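Local coordinates for argonaute protein (PDB 5I4A) that cleaves single-stranded DNA targets using short 5'-hydroxyl RNA guides, and may take part in defence against invading mobile genetic elements, at residues 30-35 and 49-54; 34-37 and 43-46; 39-44 and 99-104; 94-99 and 104-109. All blocks are in the same frame, centred on the assembly; numbering follows the deposited sequence.

Interaction 1 of 4, residues 30-35 and 49-54; sequences KLFARN and DLVWIE. With nucleotides of chain B.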
# COMPACT_ATOMS: atom_id res chain seq x y z
N LYS A 30 10.85 36.53 9.96
CA LYS A 30 9.88 35.45 9.88
C LYS A 30 8.52 35.95 9.42
O LYS A 30 7.85 35.31 8.60
CB LYS A 30 9.76 34.74 11.23
CG LYS A 30 8.85 33.52 11.21
CD LYS A 30 9.04 32.68 12.46
CE LYS A 30 10.47 32.17 12.58
NZ LYS A 30 10.88 31.36 11.39
N LEU A 31 8.10 37.12 9.92
CA LEU A 31 6.82 37.69 9.50
C LEU A 31 6.87 38.18 8.06
O LEU A 31 5.91 37.99 7.30
CB LEU A 31 6.42 38.82 10.45
CG LEU A 31 5.16 39.61 10.10
CD1 LEU A 31 3.96 38.69 9.94
CD2 LEU A 31 4.89 40.67 11.15
N PHE A 32 7.97 38.82 7.68
CA PHE A 32 8.15 39.25 6.29
C PHE A 32 8.06 38.06 5.34
O PHE A 32 7.36 38.10 4.33
CB PHE A 32 9.48 39.99 6.14
CG PHE A 32 9.69 40.64 4.80
CD1 PHE A 32 8.67 41.36 4.20
CD2 PHE A 32 10.92 40.57 4.16
CE1 PHE A 32 8.86 41.97 2.97
CE2 PHE A 32 11.12 41.18 2.94
CZ PHE A 32 10.09 41.88 2.34
N ALA A 33 8.75 36.97 5.69
CA ALA A 33 8.71 35.77 4.85
C ALA A 33 7.31 35.17 4.80
O ALA A 33 6.87 34.69 3.75
CB ALA A 33 9.71 34.74 5.37
N ARG A 34 6.58 35.20 5.92
CA ARG A 34 5.24 34.62 5.95
C ARG A 34 4.28 35.39 5.06
O ARG A 34 3.49 34.79 4.31
CB ARG A 34 4.72 34.56 7.38
CG ARG A 34 3.27 34.11 7.49
CD ARG A 34 3.17 32.68 8.00
NE ARG A 34 2.43 32.61 9.26
CZ ARG A 34 1.27 31.98 9.41
NH1 ARG A 34 0.71 31.35 8.39
NH2 ARG A 34 0.67 31.97 10.60
N ASN A 35 4.32 36.72 5.12
CA ASN A 35 3.44 37.52 4.27
C ASN A 35 3.80 37.35 2.80
O ASN A 35 2.91 37.31 1.94
CB ASN A 35 3.51 38.99 4.68
CG ASN A 35 3.11 39.22 6.12
OD1 ASN A 35 2.57 38.32 6.78
ND2 ASN A 35 3.36 40.42 6.63
N ASP A 49 18.27 37.90 9.55
CA ASP A 49 18.00 39.21 8.97
C ASP A 49 17.51 39.17 7.53
O ASP A 49 16.79 40.10 7.13
CB ASP A 49 19.25 40.10 9.05
CG ASP A 49 19.59 40.52 10.47
OD1 ASP A 49 20.16 39.69 11.21
OD2 ASP A 49 19.30 41.68 10.84
N LEU A 50 17.84 38.16 6.74
CA LEU A 50 17.49 38.11 5.33
C LEU A 50 16.37 37.11 5.07
O LEU A 50 16.29 36.05 5.70
CB LEU A 50 18.70 37.76 4.47
CG LEU A 50 19.80 38.82 4.36
CD1 LEU A 50 21.00 38.27 3.61
CD2 LEU A 50 19.26 40.07 3.67
N VAL A 51 15.51 37.45 4.12
CA VAL A 51 14.45 36.57 3.62
C VAL A 51 14.77 36.23 2.18
O VAL A 51 15.14 37.11 1.39
CB VAL A 51 13.07 37.24 3.74
CG1 VAL A 51 12.03 36.49 2.91
CG2 VAL A 51 12.64 37.31 5.20
N TRP A 52 14.65 34.95 1.82
CA TRP A 52 15.03 34.51 0.49
C TRP A 52 13.98 33.56 -0.09
O TRP A 52 13.12 33.04 0.62
CB TRP A 52 16.41 33.85 0.48
CG TRP A 52 16.71 32.97 1.66
CD1 TRP A 52 17.16 33.37 2.89
CD2 TRP A 52 16.63 31.54 1.71
NE1 TRP A 52 17.35 32.28 3.70
CE2 TRP A 52 17.02 31.15 3.00
CE3 TRP A 52 16.24 30.56 0.79
CZ2 TRP A 52 17.06 29.81 3.40
CZ3 TRP A 52 16.27 29.23 1.19
CH2 TRP A 52 16.67 28.87 2.48
N ILE A 53 14.09 33.35 -1.40
CA ILE A 53 13.20 32.46 -2.14
C ILE A 53 14.01 31.73 -3.19
O ILE A 53 14.87 32.33 -3.86
CB ILE A 53 12.02 33.23 -2.77
CG1 ILE A 53 11.05 32.27 -3.45
CG2 ILE A 53 12.52 34.30 -3.75
CD1 ILE A 53 9.87 32.96 -4.11
N GLU A 54 13.77 30.43 -3.34
CA GLU A 54 14.42 29.60 -4.34
C GLU A 54 13.40 29.27 -5.42
O GLU A 54 12.36 28.68 -5.13
CB GLU A 54 15.00 28.34 -3.71
CG GLU A 54 16.18 28.62 -2.79
CD GLU A 54 16.38 27.55 -1.73
OE1 GLU A 54 15.49 26.69 -1.57
OE2 GLU A 54 17.42 27.59 -1.04
P U B 21 -3.78 31.63 10.07
OP1 U B 21 -4.78 32.62 10.56
OP2 U B 21 -2.62 32.14 9.31
O5' U B 21 -3.18 30.74 11.26
C5' U B 21 -3.86 30.58 12.51
C4' U B 21 -5.28 30.10 12.29
O4' U B 21 -5.29 28.66 12.11
C3' U B 21 -6.33 30.42 13.36
O3' U B 21 -7.37 31.25 12.83
C2' U B 21 -6.94 29.06 13.72
O2' U B 21 -8.35 29.08 13.83
C1' U B 21 -6.51 28.15 12.58
N1 U B 21 -6.35 26.75 13.01
C2 U B 21 -7.47 25.94 12.89
O2 U B 21 -8.52 26.30 12.43
N3 U B 21 -7.36 24.65 13.32
C4 U B 21 -6.24 24.09 13.86
O4 U B 21 -6.28 22.91 14.20
C5 U B 21 -5.11 24.96 13.98
C6 U B 21 -5.20 26.24 13.57
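Val51 of strand 51-56 sits against Phe32 and Ala33 of helix 29-40 in the helix-on-sheet core of the N-terminal domain. The closest pair of alpha carbons, those of Ala33 and Val51, are 5.9 Å apart, a close approach consistent with the small side chain of Ala33. Both branches of Val51 are used. CG1, anti to the backbone N (chi1 165°), reaches the helix and lies 3.8 Å from Ala33 CB. The other branch, CG2, enters the angle between the two helix residues: it is 3.8 Å from Phe32 CD2 and 3.9 Å from Ala33 CB. This methyl approaches the ring obliquely. Phe32 has its own CG anti to the backbone N (chi1 -172°), which brings CD2 of the ring within contact of Val51 CG2. No hydrogen bond spans the two segments, so the contact is apolar packing alone. Tyr70 meets the Phe32 ring edge-to-face, while Pro29 and Leu36 of the same helix also touch Val51. Next along the helix, Arg34 turns from the strand toward the RNA: its NH1 and NH2 both lie 3.5 Å from OP2 of U21 of chain B, a long approach oblique to the guanidinium, and NH1 also makes a weak hydrogen bond to a further phosphate of the RNA. Backbone hydrogen bonds to Phe22 and, from the next residue, to Gln45 set Val51 and Trp52 between neighbouring strands. The result is a two-layer alpha+beta arrangement, with helix 29-40 laid on one face of a four-stranded antiparallel sheet.

Interaction 2 of 4, residues 34-37 and 43-46; sequences RNLS and KFQD. With nucleotides of chain B.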
# COMPACT_ATOMS: atom_id res chain seq x y z
N ARG A 34 6.58 35.20 5.92
CA ARG A 34 5.24 34.62 5.95
C ARG A 34 4.28 35.39 5.06
O ARG A 34 3.49 34.79 4.31
CB ARG A 34 4.72 34.56 7.38
CG ARG A 34 3.27 34.11 7.49
CD ARG A 34 3.17 32.68 8.00
NE ARG A 34 2.43 32.61 9.26
CZ ARG A 34 1.27 31.98 9.41
NH1 ARG A 34 0.71 31.35 8.39
NH2 ARG A 34 0.67 31.97 10.60
N ASN A 35 4.32 36.72 5.12
CA ASN A 35 3.44 37.52 4.27
C ASN A 35 3.80 37.35 2.80
O ASN A 35 2.91 37.31 1.94
CB ASN A 35 3.51 38.99 4.68
CG ASN A 35 3.11 39.22 6.12
OD1 ASN A 35 2.57 38.32 6.78
ND2 ASN A 35 3.36 40.42 6.63
N LEU A 36 5.10 37.25 2.49
CA LEU A 36 5.51 37.03 1.11
C LEU A 36 5.05 35.67 0.61
O LEU A 36 4.64 35.53 -0.54
CB LEU A 36 7.03 37.17 0.99
CG LEU A 36 7.55 38.59 1.16
CD1 LEU A 36 9.07 38.62 1.10
CD2 LEU A 36 6.95 39.50 0.10
N SER A 37 5.12 34.65 1.47
CA SER A 37 4.64 33.32 1.09
C SER A 37 3.15 33.34 0.80
O SER A 37 2.69 32.73 -0.18
CB SER A 37 4.95 32.31 2.20
OG SER A 37 6.31 32.39 2.61
N LYS A 43 6.43 29.37 -0.67
CA LYS A 43 7.04 29.58 0.64
C LYS A 43 8.37 30.30 0.51
O LYS A 43 9.26 29.88 -0.23
CB LYS A 43 7.23 28.24 1.35
CG LYS A 43 7.56 28.37 2.83
CD LYS A 43 7.26 27.08 3.58
CE LYS A 43 7.15 27.33 5.08
NZ LYS A 43 6.58 26.15 5.79
N PHE A 44 8.50 31.41 1.24
CA PHE A 44 9.77 32.08 1.47
C PHE A 44 10.40 31.55 2.75
O PHE A 44 9.70 31.19 3.70
CB PHE A 44 9.58 33.60 1.59
CG PHE A 44 9.33 34.31 0.29
CD1 PHE A 44 8.18 34.06 -0.44
CD2 PHE A 44 10.23 35.25 -0.19
CE1 PHE A 44 7.94 34.72 -1.63
CE2 PHE A 44 10.00 35.91 -1.38
CZ PHE A 44 8.85 35.65 -2.10
N GLN A 45 11.73 31.52 2.78
CA GLN A 45 12.46 31.19 3.99
C GLN A 45 13.10 32.46 4.55
O GLN A 45 13.26 33.46 3.86
CB GLN A 45 13.53 30.12 3.71
CG GLN A 45 14.14 29.50 4.97
CD GLN A 45 13.10 28.97 5.93
OE1 GLN A 45 12.16 28.28 5.54
NE2 GLN A 45 13.25 29.31 7.21
N ASP A 46 13.44 32.40 5.84
CA ASP A 46 13.98 33.55 6.55
C ASP A 46 15.26 33.16 7.28
O ASP A 46 15.49 32.00 7.61
CB ASP A 46 12.97 34.12 7.56
CG ASP A 46 12.66 33.14 8.67
OD1 ASP A 46 13.36 33.16 9.70
OD2 ASP A 46 11.70 32.35 8.52
P U B 21 -3.78 31.63 10.07
OP1 U B 21 -4.78 32.62 10.56
OP2 U B 21 -2.62 32.14 9.31
O5' U B 21 -3.18 30.74 11.26
C5' U B 21 -3.86 30.58 12.51
C4' U B 21 -5.28 30.10 12.29
O4' U B 21 -5.29 28.66 12.11
C3' U B 21 -6.33 30.42 13.36
O3' U B 21 -7.37 31.25 12.83
C2' U B 21 -6.94 29.06 13.72
O2' U B 21 -8.35 29.08 13.83
C1' U B 21 -6.51 28.15 12.58
N1 U B 21 -6.35 26.75 13.01
C2 U B 21 -7.47 25.94 12.89
O2 U B 21 -8.52 26.30 12.43
N3 U B 21 -7.36 24.65 13.32
C4 U B 21 -6.24 24.09 13.86
O4 U B 21 -6.28 22.91 14.20
C5 U B 21 -5.11 24.96 13.98
C6 U B 21 -5.20 26.24 13.57
O HOH W 1 7.43 31.66 5.16
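Leu36 and Phe44 meet with the leucine over the flat of the phenyl ring. Leu36 CB stands 3.5 Å from the ring centroid and only 9° off its normal, a nearly vertical CH-pi contact, while its CD1 branch reaches across to the far rim, 3.8 Å from Phe44 CE2. The two side chains run obliquely to one another, and CB over the centre and CD1 toward the rim lie on the same face. The carbonyl of the same leucine lies near the ring as well, with Leu36 O 3.6 Å from Phe44 CE1. Ile53, Val51 and Ala33 also touch Phe44, which places the ring in the core between helix 29-40 and its sheet.

Beside this apolar pair, Ser37 turns its hydroxyl to the backbone of the second segment. OG is anti to the carbonyl carbon and beside the backbone N (chi1 -50°), a position from which it accepts a hydrogen bond from Phe44 N at 2.8 Å. The angle at the hydrogen is 171°, nearly straight. A water donates to Ser37 OG at 2.9 Å and also to Phe44 O at 2.7 Å, so the serine hydroxyl reaches Phe44 N directly and Phe44 O through the water. Ser37 OG is bonded to Ala33 O of the previous helical turn too, and there the serine must be the donor, since a carbonyl has no proton to give.

The hydroxyl therefore has three partners, giving one hydrogen bond and receiving two; this saturates it, fixes its rotation, and ties the short loop after the helix back onto the helical backbone just before the chain enters strand 45-46.

Interaction 3 of 4, residues 39-44 and 99-104; sequences VNNFKF and FLDNDF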
# COMPACT_ATOMS: atom_id res chain seq x y z
N VAL A 39 1.07 35.78 -0.21
CA VAL A 39 0.62 36.49 -1.40
C VAL A 39 1.17 35.89 -2.69
O VAL A 39 0.61 36.13 -3.76
CB VAL A 39 0.99 37.98 -1.32
CG1 VAL A 39 0.29 38.63 -0.13
CG2 VAL A 39 2.49 38.15 -1.22
N ASN A 40 2.25 35.12 -2.62
CA ASN A 40 2.83 34.49 -3.80
C ASN A 40 2.48 33.02 -3.92
O ASN A 40 2.87 32.39 -4.92
CB ASN A 40 4.35 34.66 -3.80
CG ASN A 40 4.79 36.08 -4.11
OD1 ASN A 40 4.99 36.44 -5.27
ND2 ASN A 40 4.95 36.89 -3.07
N ASN A 41 1.77 32.45 -2.95
CA ASN A 41 1.46 31.02 -2.93
C ASN A 41 2.73 30.18 -3.05
O ASN A 41 2.75 29.14 -3.71
CB ASN A 41 0.45 30.65 -4.02
CG ASN A 41 -0.96 31.05 -3.67
OD1 ASN A 41 -1.40 30.89 -2.53
ND2 ASN A 41 -1.69 31.58 -4.65
N PHE A 42 3.80 30.66 -2.42
CA PHE A 42 5.12 30.06 -2.60
C PHE A 42 5.95 30.40 -1.37
O PHE A 42 6.16 31.58 -1.07
CB PHE A 42 5.79 30.60 -3.87
CG PHE A 42 7.00 29.82 -4.29
CD1 PHE A 42 8.20 29.94 -3.61
CD2 PHE A 42 6.94 28.98 -5.39
CE1 PHE A 42 9.31 29.23 -4.00
CE2 PHE A 42 8.06 28.26 -5.79
CZ PHE A 42 9.24 28.39 -5.10
N LYS A 43 6.43 29.37 -0.67
CA LYS A 43 7.04 29.58 0.64
C LYS A 43 8.37 30.30 0.51
O LYS A 43 9.26 29.88 -0.23
CB LYS A 43 7.23 28.24 1.35
CG LYS A 43 7.56 28.37 2.83
CD LYS A 43 7.26 27.08 3.58
CE LYS A 43 7.15 27.33 5.08
NZ LYS A 43 6.58 26.15 5.79
N PHE A 44 8.50 31.41 1.24
CA PHE A 44 9.77 32.08 1.47
C PHE A 44 10.40 31.55 2.75
O PHE A 44 9.70 31.19 3.70
CB PHE A 44 9.58 33.60 1.59
CG PHE A 44 9.33 34.31 0.29
CD1 PHE A 44 8.18 34.06 -0.44
CD2 PHE A 44 10.23 35.25 -0.19
CE1 PHE A 44 7.94 34.72 -1.63
CE2 PHE A 44 10.00 35.91 -1.38
CZ PHE A 44 8.85 35.65 -2.10
N PHE A 99 -0.91 26.00 -9.63
CA PHE A 99 -2.24 25.47 -9.35
C PHE A 99 -3.01 26.38 -8.41
O PHE A 99 -4.18 26.72 -8.67
CB PHE A 99 -2.14 24.06 -8.77
CG PHE A 99 -2.04 22.97 -9.80
CD1 PHE A 99 -3.18 22.45 -10.39
CD2 PHE A 99 -0.81 22.45 -10.16
CE1 PHE A 99 -3.10 21.44 -11.33
CE2 PHE A 99 -0.72 21.44 -11.10
CZ PHE A 99 -1.86 20.93 -11.68
N LEU A 100 -2.38 26.80 -7.31
CA LEU A 100 -3.05 27.69 -6.36
C LEU A 100 -3.36 29.03 -7.00
O LEU A 100 -4.40 29.64 -6.72
CB LEU A 100 -2.19 27.87 -5.11
CG LEU A 100 -2.04 26.67 -4.17
CD1 LEU A 100 -1.15 27.02 -2.99
CD2 LEU A 100 -3.39 26.17 -3.69
N ASP A 101 -2.46 29.53 -7.86
CA ASP A 101 -2.72 30.78 -8.57
C ASP A 101 -3.91 30.67 -9.51
O ASP A 101 -4.53 31.69 -9.83
CB ASP A 101 -1.49 31.22 -9.36
CG ASP A 101 -0.40 31.81 -8.47
OD1 ASP A 101 -0.67 32.03 -7.27
OD2 ASP A 101 0.71 32.06 -8.98
N ASN A 102 -4.24 29.46 -9.97
CA ASN A 102 -5.42 29.24 -10.79
C ASN A 102 -6.58 28.70 -9.97
O ASN A 102 -7.49 28.06 -10.51
CB ASN A 102 -5.09 28.31 -11.95
CG ASN A 102 -4.17 28.96 -12.97
OD1 ASN A 102 -4.63 29.55 -13.95
ND2 ASN A 102 -2.87 28.88 -12.73
N ASP A 103 -6.56 28.95 -8.65
CA ASP A 103 -7.66 28.69 -7.73
C ASP A 103 -7.97 27.20 -7.56
O ASP A 103 -9.08 26.84 -7.18
CB ASP A 103 -8.93 29.44 -8.15
CG ASP A 103 -9.54 30.23 -7.00
OD1 ASP A 103 -8.94 31.24 -6.59
OD2 ASP A 103 -10.61 29.83 -6.51
N PHE A 104 -6.99 26.33 -7.81
CA PHE A 104 -7.12 24.95 -7.40
C PHE A 104 -6.90 24.84 -5.90
O PHE A 104 -6.12 25.59 -5.30
CB PHE A 104 -6.10 24.07 -8.13
CG PHE A 104 -6.47 23.74 -9.55
CD1 PHE A 104 -6.50 24.73 -10.52
CD2 PHE A 104 -6.76 22.44 -9.91
CE1 PHE A 104 -6.83 24.43 -11.82
CE2 PHE A 104 -7.09 22.13 -11.22
CZ PHE A 104 -7.13 23.13 -12.18
O HOH W 2 0.39 34.45 -6.13
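Asn41 and Asp101 join the C-terminal ends of two helices, 29-40 and 84-101, the second closed by a Schellman motif in which Phe104 N bonds to Phe99 O and Asp103 N to Leu100 O, with Asp103 at positive phi. Asn41, also at positive phi, is the first residue to leave the other helix, and its side chain points at the neighbouring one. The tight part lies here: Asn41 CG is 3.7 Å from Leu100 CB, and the amide oxygen OD1 is 3.9 Å from Leu100 CD1, so the amide rests obliquely on the leucine. Its nitrogen passes beyond to the carboxylate. The looser side is wetter: OD1 of the exposed Asp101 also takes a hydrogen bond from a water that donates to Val39 O, while OD2 makes a salt bridge to Lys97. Replacing Asn41 by an alanine would probably leave Asp101 OD1 without its amide partner and open a gap over Leu100. Amide and carboxylate planes are turned 47° apart, yet Asn41 ND2 meets Asp101 OD1 at 2.8 Å, with an angle of 175° at the hydrogen and the oxygen only 2° out of the amide plane.

Interaction 4 of 4, residues 94-99 and 104-109; sequences YIKKLF and FYFKKG. With nucleotides of chain B.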
# COMPACT_ATOMS: atom_id res chain seq x y z
N TYR A 94 6.91 25.17 -7.19
CA TYR A 94 6.50 26.02 -8.30
C TYR A 94 5.22 25.51 -8.94
O TYR A 94 4.36 26.30 -9.35
CB TYR A 94 7.62 26.11 -9.34
CG TYR A 94 7.26 27.00 -10.49
CD1 TYR A 94 6.94 28.34 -10.28
CD2 TYR A 94 7.23 26.52 -11.79
CE1 TYR A 94 6.61 29.17 -11.33
CE2 TYR A 94 6.89 27.35 -12.85
CZ TYR A 94 6.58 28.67 -12.61
OH TYR A 94 6.25 29.50 -13.65
N ILE A 95 5.07 24.19 -9.05
CA ILE A 95 3.84 23.61 -9.59
C ILE A 95 2.67 23.92 -8.66
O ILE A 95 1.58 24.29 -9.12
CB ILE A 95 4.02 22.10 -9.80
CG1 ILE A 95 4.93 21.84 -11.00
CG2 ILE A 95 2.66 21.41 -9.98
CD1 ILE A 95 5.71 20.56 -10.90
N LYS A 96 2.89 23.78 -7.36
CA LYS A 96 1.84 24.10 -6.39
C LYS A 96 1.38 25.54 -6.53
O LYS A 96 0.17 25.82 -6.52
CB LYS A 96 2.36 23.84 -4.97
CG LYS A 96 1.38 24.15 -3.86
CD LYS A 96 2.01 23.88 -2.51
CE LYS A 96 1.00 24.03 -1.39
NZ LYS A 96 1.60 23.65 -0.08
N LYS A 97 2.32 26.48 -6.66
CA LYS A 97 1.96 27.89 -6.80
C LYS A 97 1.08 28.11 -8.02
O LYS A 97 0.07 28.82 -7.94
CB LYS A 97 3.22 28.75 -6.90
CG LYS A 97 2.93 30.14 -7.46
CD LYS A 97 4.18 30.98 -7.60
CE LYS A 97 3.86 32.31 -8.26
NZ LYS A 97 2.72 33.00 -7.58
N LEU A 98 1.44 27.51 -9.15
CA LEU A 98 0.67 27.70 -10.38
C LEU A 98 -0.76 27.19 -10.21
O LEU A 98 -1.72 27.86 -10.61
CB LEU A 98 1.36 27.02 -11.55
CG LEU A 98 2.66 27.67 -12.04
CD1 LEU A 98 3.25 26.88 -13.19
CD2 LEU A 98 2.40 29.11 -12.44
N PHE A 99 -0.91 26.00 -9.63
CA PHE A 99 -2.24 25.47 -9.35
C PHE A 99 -3.01 26.38 -8.41
O PHE A 99 -4.18 26.72 -8.67
CB PHE A 99 -2.14 24.06 -8.77
CG PHE A 99 -2.04 22.97 -9.80
CD1 PHE A 99 -3.18 22.45 -10.39
CD2 PHE A 99 -0.81 22.45 -10.16
CE1 PHE A 99 -3.10 21.44 -11.33
CE2 PHE A 99 -0.72 21.44 -11.10
CZ PHE A 99 -1.86 20.93 -11.68
N PHE A 104 -6.99 26.33 -7.81
CA PHE A 104 -7.12 24.95 -7.40
C PHE A 104 -6.90 24.84 -5.90
O PHE A 104 -6.12 25.59 -5.30
CB PHE A 104 -6.10 24.07 -8.13
CG PHE A 104 -6.47 23.74 -9.55
CD1 PHE A 104 -6.50 24.73 -10.52
CD2 PHE A 104 -6.76 22.44 -9.91
CE1 PHE A 104 -6.83 24.43 -11.82
CE2 PHE A 104 -7.09 22.13 -11.22
CZ PHE A 104 -7.13 23.13 -12.18
N TYR A 105 -7.60 23.89 -5.27
CA TYR A 105 -7.31 23.55 -3.89
C TYR A 105 -6.18 22.54 -3.85
O TYR A 105 -6.09 21.65 -4.70
CB TYR A 105 -8.55 22.96 -3.20
CG TYR A 105 -9.62 23.98 -2.88
CD1 TYR A 105 -9.36 25.34 -2.94
CD2 TYR A 105 -10.90 23.57 -2.52
CE1 TYR A 105 -10.34 26.27 -2.65
CE2 TYR A 105 -11.89 24.49 -2.23
CZ TYR A 105 -11.60 25.84 -2.29
OH TYR A 105 -12.59 26.76 -2.00
N PHE A 106 -5.30 22.68 -2.86
CA PHE A 106 -4.24 21.72 -2.63
C PHE A 106 -4.68 20.72 -1.57
O PHE A 106 -5.28 21.09 -0.56
CB PHE A 106 -2.94 22.40 -2.20
CG PHE A 106 -1.89 21.45 -1.70
CD1 PHE A 106 -1.12 20.72 -2.59
CD2 PHE A 106 -1.69 21.27 -0.34
CE1 PHE A 106 -0.16 19.84 -2.13
CE2 PHE A 106 -0.73 20.39 0.13
CZ PHE A 106 0.04 19.67 -0.77
N LYS A 107 -4.36 19.45 -1.81
CA LYS A 107 -4.62 18.37 -0.87
C LYS A 107 -3.35 17.54 -0.75
O LYS A 107 -2.62 17.37 -1.73
CB LYS A 107 -5.81 17.51 -1.31
CG LYS A 107 -6.27 16.47 -0.30
CD LYS A 107 -7.68 15.99 -0.64
CE LYS A 107 -8.08 14.79 0.19
NZ LYS A 107 -7.88 13.50 -0.54
N LYS A 108 -3.10 17.03 0.45
CA LYS A 108 -1.86 16.32 0.74
C LYS A 108 -1.62 15.21 -0.28
O LYS A 108 -2.55 14.54 -0.73
CB LYS A 108 -1.90 15.74 2.16
CG LYS A 108 -0.55 15.34 2.73
CD LYS A 108 -0.67 14.90 4.18
CE LYS A 108 0.66 14.46 4.76
NZ LYS A 108 0.54 14.08 6.19
N GLY A 109 -0.35 15.03 -0.66
CA GLY A 109 -0.00 14.14 -1.74
C GLY A 109 0.04 14.79 -3.11
O GLY A 109 0.02 14.08 -4.12
P C B 8 -6.58 7.41 0.97
OP1 C B 8 -6.68 6.74 -0.35
OP2 C B 8 -5.96 6.71 2.12
O5' C B 8 -5.80 8.78 0.74
C5' C B 8 -6.46 9.91 0.17
C4' C B 8 -5.76 11.19 0.55
O4' C B 8 -6.02 11.51 1.94
C3' C B 8 -4.25 11.13 0.48
O3' C B 8 -3.77 11.30 -0.85
C2' C B 8 -3.82 12.23 1.44
O2' C B 8 -3.93 13.51 0.83
C1' C B 8 -4.88 12.11 2.53
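Phe104 begins its contact with Phe99 at the first side-chain atom: Phe104 CB lies 3.3 Å from Phe99 O, the carbonyl that the amide of Phe104 also uses. Its CG is anti to the carbonyl carbon (chi1 -77°), turning one face of the ring to Phe99, with CG 3.6 Å from Phe99 CD1. The ring's two sides then meet different atoms. CD1 stays by the carbonyl, 3.6 Å from Phe99 O, whereas CD2 lies across from Phe99 CD1, at 3.6 Å, and CE2 lies 4.0 Å from Phe99 CD1. This is a T-shaped pair: the edge of Phe99 points at the face of Phe104, with planes at 84° and centroids 5.1 Å apart. It joins the end of helix 84-101 in the N-terminal domain to the start of linker L1, where strand 105-107 pairs antiparallel with strand 111-120; Phe112 of that strand stacks on Phe99 and touches Phe104. An alanine in place of Phe104 would probably leave the edge of Phe99 without its aromatic face and open a gap beside Phe112.

One helical turn back, Lys96 runs extended to cross Phe106 at about a right angle. Its CE lies over the ring face, and NZ sits 4.2 Å from the Phe106 ring centroid, 17° off the normal, a cation-pi contact. Farther along, Lys107 NZ approaches C4' of C8 of chain B, in the guide RNA, at 3.3 Å.

Overall arrangement
From the N terminus, helix 29-40 comes first. Interaction 2 closes the short loop that leads off its end into strand 45-46, and lies inside the wider loop of interaction 1, which returns strand 51-56 to the same helix; the two share Arg34 and Asn35, their centres 4 Å apart. Interaction 3 begins where interaction 2 ends, sharing Lys43 and Phe44, and crosses interaction 1, spanning 54 residues to the end of helix 84-101. Interaction 4, whose centre is 7 Å from that of interaction 3, crosses it too, tightening the turn from this helix into linker L1. Together they connect the helix-and-sheet body of the N-terminal domain to the first strand of L1.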